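Local coordinates for Ice-binding protein (Leucosporidium, PDB 3UYU) that binds to the surface of ice crystals and inhibits their growth, conferring freeze tolerance, with low thermal hysteresis activity, at residues A[144-147]-A[148-152]; A[158-161]-A[162-166]; A[207-210]-A[211-215]. The protein carries 2 engineered substitutions. One frame throughout, in Å; residues are numbered along the deposited sequence.

Contact 1: A[144-147]-A[148-152]; sequences FQIA and GGLSM. Engineered in segment 148-152: Met152 (natural residue Leu).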
loop_
_atom_site.group_PDB
_atom_site.type_symbol
_atom_site.label_atom_id
_atom_site.label_comp_id
_atom_site.label_asym_id
_atom_site.label_seq_id
_atom_site.Cartn_x
_atom_site.Cartn_y
_atom_site.Cartn_z
ATOM N N PHE A 144 13.745 -4.617 -17.715
ATOM C CA PHE A 144 14.563 -3.658 -18.523
ATOM C C PHE A 144 14.821 -2.411 -17.724
ATOM O O PHE A 144 13.899 -1.826 -17.163
ATOM C CB PHE A 144 13.799 -3.323 -19.825
ATOM C CG PHE A 144 13.410 -4.602 -20.547
ATOM C CD1 PHE A 144 12.242 -5.306 -20.181
ATOM C CD2 PHE A 144 14.304 -5.225 -21.405
ATOM C CE1 PHE A 144 11.964 -6.586 -20.776
ATOM C CE2 PHE A 144 14.021 -6.445 -22.015
ATOM C CZ PHE A 144 12.868 -7.150 -21.695
ATOM N N GLN A 145 16.110 -2.079 -17.614
ATOM C CA GLN A 145 16.539 -0.843 -16.941
ATOM C C GLN A 145 17.111 0.098 -17.989
ATOM O O GLN A 145 18.172 -0.225 -18.575
ATOM C CB GLN A 145 17.612 -1.143 -15.901
ATOM C CG GLN A 145 17.240 -2.191 -14.851
ATOM C CD GLN A 145 18.415 -2.562 -13.977
ATOM O OE1 GLN A 145 19.542 -2.788 -14.491
ATOM N NE2 GLN A 145 18.173 -2.713 -12.673
ATOM N N ILE A 146 16.346 1.129 -18.327
ATOM C CA ILE A 146 16.691 2.025 -19.453
ATOM C C ILE A 146 16.881 3.429 -18.883
ATOM O O ILE A 146 15.917 4.052 -18.412
ATOM C CB ILE A 146 15.541 2.022 -20.505
ATOM C CG1 ILE A 146 15.351 0.580 -21.070
ATOM C CG2 ILE A 146 15.848 2.988 -21.626
ATOM C CD1 ILE A 146 14.095 0.340 -21.822
ATOM N N ALA A 147 18.130 3.913 -18.942
ATOM C CA ALA A 147 18.417 5.236 -18.406
ATOM C C ALA A 147 17.835 6.347 -19.236
ATOM O O ALA A 147 17.492 7.415 -18.681
ATOM C CB ALA A 147 19.929 5.438 -18.202
ATOM N N GLY A 148 17.757 6.157 -20.550
ATOM C CA GLY A 148 17.171 7.153 -21.432
ATOM C C GLY A 148 15.703 6.918 -21.730
ATOM O O GLY A 148 14.955 6.488 -20.837
ATOM N N GLY A 149 15.301 7.251 -22.960
ATOM C CA GLY A 149 13.916 7.046 -23.486
ATOM C C GLY A 149 13.700 5.642 -24.044
ATOM O O GLY A 149 14.659 4.856 -24.165
ATOM N N LEU A 150 12.436 5.328 -24.277
ATOM C CA LEU A 150 12.092 4.084 -24.951
ATOM C C LEU A 150 11.139 4.412 -26.112
ATOM O O LEU A 150 10.138 5.096 -25.942
ATOM C CB LEU A 150 11.396 3.169 -23.955
ATOM C CG LEU A 150 11.284 1.661 -24.240
ATOM C CD1 LEU A 150 10.004 0.945 -23.650
ATOM C CD2 LEU A 150 11.976 0.937 -25.305
ATOM N N SER A 151 11.419 3.913 -27.318
ATOM C CA SER A 151 10.535 4.208 -28.465
ATOM C C SER A 151 10.333 2.951 -29.240
ATOM O O SER A 151 11.298 2.197 -29.438
ATOM C CB SER A 151 11.183 5.142 -29.523
ATOM O OG SER A 151 11.959 6.178 -28.979
HETATM N N MSE A 152 9.096 2.757 -29.678
HETATM C CA MSE A 152 8.698 1.589 -30.533
HETATM C C MSE A 152 8.234 2.164 -31.845
HETATM O O MSE A 152 7.364 3.060 -31.861
HETATM C CB MSE A 152 7.511 0.802 -29.947
HETATM C CG MSE A 152 7.825 -0.154 -28.870
HETATM SE SE MSE A 152 6.093 -0.984 -28.389
HETATM C CE MSE A 152 5.909 -2.326 -29.828
#

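Contact 2: A[158-161]-A[162-166]; sequences FTLA and GGANS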
loop_
_atom_site.group_PDB
_atom_site.type_symbol
_atom_site.label_atom_id
_atom_site.label_comp_id
_atom_site.label_asym_id
_atom_site.label_seq_id
_atom_site.Cartn_x
_atom_site.Cartn_y
_atom_site.Cartn_z
ATOM N N PHE A 158 5.014 -6.578 -29.833
ATOM C CA PHE A 158 5.610 -7.499 -28.854
ATOM C C PHE A 158 4.868 -8.832 -28.890
ATOM O O PHE A 158 3.642 -8.849 -28.873
ATOM C CB PHE A 158 5.551 -6.953 -27.397
ATOM C CG PHE A 158 6.518 -5.795 -27.104
ATOM C CD1 PHE A 158 7.121 -5.020 -28.126
ATOM C CD2 PHE A 158 6.737 -5.467 -25.776
ATOM C CE1 PHE A 158 7.963 -3.889 -27.762
ATOM C CE2 PHE A 158 7.512 -4.344 -25.399
ATOM C CZ PHE A 158 8.176 -3.597 -26.394
ATOM N N THR A 159 5.633 -9.931 -29.000
ATOM C CA THR A 159 5.041 -11.283 -29.073
ATOM C C THR A 159 5.531 -12.082 -27.890
ATOM O O THR A 159 6.694 -11.958 -27.458
ATOM C CB THR A 159 5.421 -11.940 -30.477
ATOM O OG1 THR A 159 6.746 -12.342 -30.454
ATOM C CG2 THR A 159 5.213 -11.026 -31.553
ATOM N N LEU A 160 4.646 -12.921 -27.353
ATOM C CA LEU A 160 5.007 -13.781 -26.237
ATOM C C LEU A 160 5.231 -15.198 -26.827
ATOM O O LEU A 160 4.469 -15.692 -27.745
ATOM C CB LEU A 160 3.878 -13.818 -25.181
ATOM C CG LEU A 160 3.561 -12.468 -24.561
ATOM C CD1 LEU A 160 2.350 -12.596 -23.573
ATOM C CD2 LEU A 160 4.817 -11.819 -23.991
ATOM N N ALA A 161 6.286 -15.836 -26.328
ATOM C CA ALA A 161 6.515 -17.249 -26.709
ATOM C C ALA A 161 6.991 -18.057 -25.554
ATOM O O ALA A 161 7.508 -17.502 -24.600
ATOM C CB ALA A 161 7.554 -17.272 -27.831
ATOM N N GLY A 162 6.826 -19.394 -25.595
ATOM C CA GLY A 162 7.350 -20.237 -24.572
ATOM C C GLY A 162 6.511 -20.400 -23.314
ATOM O O GLY A 162 6.890 -21.105 -22.383
ATOM N N GLY A 163 5.370 -19.704 -23.234
ATOM C CA GLY A 163 4.522 -19.720 -22.018
ATOM C C GLY A 163 4.476 -18.388 -21.263
ATOM O O GLY A 163 3.676 -18.269 -20.315
ATOM N N ALA A 164 5.241 -17.427 -21.783
ATOM C CA ALA A 164 5.502 -16.108 -21.082
ATOM C C ALA A 164 4.193 -15.364 -20.842
ATOM O O ALA A 164 3.224 -15.492 -21.594
ATOM C CB ALA A 164 6.462 -15.235 -21.893
ATOM N N ASN A 165 4.209 -14.551 -19.802
ATOM C CA ASN A 165 3.019 -13.752 -19.385
ATOM C C ASN A 165 3.527 -12.330 -19.156
ATOM O O ASN A 165 4.555 -12.124 -18.459
ATOM C CB ASN A 165 2.596 -14.282 -17.982
ATOM C CG ASN A 165 1.241 -13.855 -17.590
ATOM O OD1 ASN A 165 0.808 -12.736 -17.843
ATOM N ND2 ASN A 165 0.514 -14.764 -16.966
ATOM N N SER A 166 2.777 -11.352 -19.665
ATOM C CA SER A 166 3.151 -9.948 -19.521
ATOM C C SER A 166 3.016 -9.447 -18.073
ATOM O O SER A 166 3.473 -8.332 -17.819
ATOM C CB SER A 166 2.279 -9.066 -20.469
ATOM O OG SER A 166 0.894 -9.178 -20.127
#

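Contact 3: A[207-210]-A[211-215]; sequences VLSQ and TEVAL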
loop_
_atom_site.group_PDB
_atom_site.type_symbol
_atom_site.label_atom_id
_atom_site.label_comp_id
_atom_site.label_asym_id
_atom_site.label_seq_id
_atom_site.Cartn_x
_atom_site.Cartn_y
_atom_site.Cartn_z
ATOM N N VAL A 207 0.302 1.082 -17.392
ATOM C CA VAL A 207 1.121 2.272 -17.588
ATOM C C VAL A 207 1.175 3.080 -16.275
ATOM O O VAL A 207 0.157 3.545 -15.815
ATOM C CB VAL A 207 0.600 3.149 -18.740
ATOM C CG1 VAL A 207 1.507 4.361 -18.964
ATOM C CG2 VAL A 207 0.531 2.295 -20.047
ATOM N N LEU A 208 2.379 3.188 -15.736
ATOM C CA LEU A 208 2.571 3.840 -14.409
ATOM C C LEU A 208 3.555 4.955 -14.654
ATOM O O LEU A 208 4.708 4.678 -14.829
ATOM C CB LEU A 208 3.072 2.819 -13.394
ATOM C CG LEU A 208 2.183 1.517 -13.239
ATOM C CD1 LEU A 208 2.770 0.572 -12.223
ATOM C CD2 LEU A 208 0.803 1.856 -12.700
ATOM N N SER A 209 3.097 6.221 -14.648
ATOM C CA SER A 209 4.034 7.305 -14.964
ATOM C C SER A 209 4.157 8.315 -13.835
ATOM O O SER A 209 3.117 8.708 -13.280
ATOM C CB SER A 209 3.498 8.070 -16.191
ATOM O OG SER A 209 4.241 9.299 -16.340
ATOM N N GLN A 210 5.384 8.777 -13.568
ATOM C CA GLN A 210 5.601 9.902 -12.583
ATOM C C GLN A 210 5.301 11.301 -13.096
ATOM O O GLN A 210 5.353 12.311 -12.328
ATOM C CB GLN A 210 7.005 9.838 -12.052
ATOM C CG GLN A 210 7.124 8.571 -11.179
ATOM C CD GLN A 210 8.455 8.367 -10.459
ATOM O OE1 GLN A 210 9.142 9.326 -10.072
ATOM N NE2 GLN A 210 8.820 7.104 -10.279
ATOM N N THR A 211 4.876 11.376 -14.353
ATOM C CA THR A 211 4.346 12.663 -14.892
ATOM C C THR A 211 3.039 12.409 -15.603
ATOM O O THR A 211 2.045 12.166 -14.971
ATOM C CB THR A 211 5.429 13.462 -15.730
ATOM O OG1 THR A 211 5.797 12.752 -16.914
ATOM C CG2 THR A 211 6.690 13.709 -14.976
ATOM N N GLU A 212 3.006 12.518 -16.937
ATOM C CA GLU A 212 1.754 12.508 -17.746
ATOM C C GLU A 212 1.700 11.320 -18.717
ATOM O O GLU A 212 2.733 10.870 -19.229
ATOM C CB GLU A 212 1.762 13.822 -18.592
ATOM C CG GLU A 212 0.630 13.981 -19.584
ATOM C CD GLU A 212 -0.594 14.691 -19.006
ATOM O OE1 GLU A 212 -0.433 15.287 -17.909
ATOM O OE2 GLU A 212 -1.695 14.678 -19.650
ATOM N N VAL A 213 0.482 10.882 -18.957
ATOM C CA VAL A 213 0.204 9.828 -19.988
ATOM C C VAL A 213 -0.710 10.401 -21.055
ATOM O O VAL A 213 -1.768 10.961 -20.744
ATOM C CB VAL A 213 -0.435 8.564 -19.340
ATOM C CG1 VAL A 213 -0.867 7.527 -20.446
ATOM C CG2 VAL A 213 0.526 7.972 -18.333
ATOM N N ALA A 214 -0.265 10.336 -22.322
ATOM C CA ALA A 214 -1.115 10.755 -23.403
ATOM C C ALA A 214 -1.538 9.555 -24.264
ATOM O O ALA A 214 -0.659 8.785 -24.737
ATOM C CB ALA A 214 -0.385 11.793 -24.257
ATOM N N LEU A 215 -2.847 9.406 -24.438
ATOM C CA LEU A 215 -3.421 8.304 -25.244
ATOM C C LEU A 215 -3.917 8.926 -26.560
ATOM O O LEU A 215 -4.609 9.944 -26.530
ATOM C CB LEU A 215 -4.598 7.705 -24.557
ATOM C CG LEU A 215 -4.185 7.159 -23.172
ATOM C CD1 LEU A 215 -5.447 6.703 -22.608
ATOM C CD2 LEU A 215 -3.052 6.047 -23.202
#

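Contact 1: A[144-147]-A[148-152]
Ile146 and Leu150 form a local, apolar contact on the inner side of a corner where strand 142-146 turns into strand 150-152. Ala147, Gly148 and Gly149 make the corner itself. The contact is mostly buried. The two branched side chains meet at about a right angle, and Ile146 reaches across with CD1. Ile146 CD1 lies 3.9 Å from Leu150 CG and 4.1 Å from Leu150 CD2, which is normal apolar contact. The other branch of Ile146 is used differently. CG2 stands anti to the backbone N, with chi1, which follows CG1, at -61°. This puts Ile146 CG2 3.4 Å from Gly149 O and 3.7 Å from Gly148 O. One methyl thus packs on the glycine carbonyls while CD1 packs on leucine. No hydrogen bond joins the two segments. The methyl of Ala147, by contrast, points away from the rest of the corner and is exposed.

The fold is a right-handed beta-helix, and neighbouring coils complete this interior: Trp122 and Val126 touch Ile146, while Leu150 meets Val126, Val128, Phe171, Val173 and Phe185. The backbone of the corner is held from the previous coil by Ser125 OG, which is hydrogen-bonded to Gly149 N. The side chain of Leu150 lies about 7 Å from that of Ser127, an inferred ice-binding residue. Further along the strand is Met152, an engineered selenomethionine in place of the natural leucine.

Contact 2: A[158-161]-A[162-166]
Leu160 reaches Ala164 with its CG anti to its own carbonyl carbon, chi1 -61°, and with an extended second torsion. This carries CD1 along the returning chain. Leu160 CD1 comes to 3.6 Å from Ala164 O and 4.1 Å from Ser166 N. Leu160 CB also lies beside that carbonyl, 4.0 Å from Ala164 O. The second methyl makes a looser apolar contact, with Leu160 CD2 4.3 Å from Ala164 CB. Within the turn, the closest approach of Leu160 is to backbone, not to another side chain.

The chain reverses between these two residues in a type I' beta turn from Ala161 to Ala164. Gly162 and Gly163 fill its middle positions with phi of 83° and 112°. A side chain at either glycine would be pushed against the carbonyl oxygen before it. At Gly162, a CB would clash with Ala161 O. The turn is open at its base. Ala161 O stands 3.6 Å from Ala164 N, and the two are not hydrogen-bonded. Ala164 CB points back toward the strand and lies 3.7 Å from Ala161 O.

Around the turn, Leu160 and Ser166 both touch Glu186. Thr159 OG1 is hydrogen-bonded to Thr133 OG1 of strand 132-135. Beyond the turn, Asn165 OD1 accepts a hydrogen bond from Thr167 N, which makes an Asx turn. Asn165 carries an N-linked glycan in the natural protein, though none is present in this structure. CB of Asn165 points away from the strand. Asn165, Ser166 and Thr167 form the Asn-X-Thr sequon of N-glycosylation. The whole is a solvent-facing two-glycine beta turn of the beta-helix, leading from strand 158-161 into the loop before strand 169-173.

Contact 3: A[207-210]-A[211-215]
Ser209 meets the segment after it with both atoms of its side chain. Ser209 CB lies 3.7 Å from Val213 CG2, an apolar contact. With chi1 at 168°, OG lies opposite the backbone N and beside the carbonyl carbon, on the side where the chain continues to Thr211. There it accepts a hydrogen bond from Thr211 N, 2.9 Å from Ser209 OG, with an N-H...O angle of 155°. This is an ST turn. The same OG is hydrogen-bonded to Arg193 O, so the hydroxyl is gripped from its own corner and from the adjacent coil. Without the hydroxyl, as with an alanine here, Thr211 N and Arg193 O would probably lose their shared partner, and the corner would be less firmly held. Val213 CG2 is also 3.8 Å from Val207 CG1. Ile16 and Ala18 pack on Val213 from strand 16-18. Strands 207-209 and 212-215 run at 140° to each other across the bend. Ala214, on the second strand, is an inferred ice-binding residue, and it contacts Ser23 and Phe194. The arrangement is a corner of the right-handed beta-helix, where one strand turns into a strand of the parallel sheet that bears the inferred ice-binding residues.

In the fold
From the N terminus the three contacts come in series, and none nests in or crosses another. Contact 1 closes the corner from strand 142-146 to strand 150-152. The chain then reaches strand 158-161, where contact 2 closes a surface turn. These two touch directly: Met152 CE, in the engineered residue, is 3.3 Å from Phe158 CE1. Later, contact 3 closes a corner from strand 202-209 to strand 212-216. Its centre is about 15 Å from that of contact 1, and the two do not touch. Both join the same two faces of the beta-helix, each built of parallel strands, whereas contact 2 lies on the three-stranded sheet 113-115, 132-135 and 158-161.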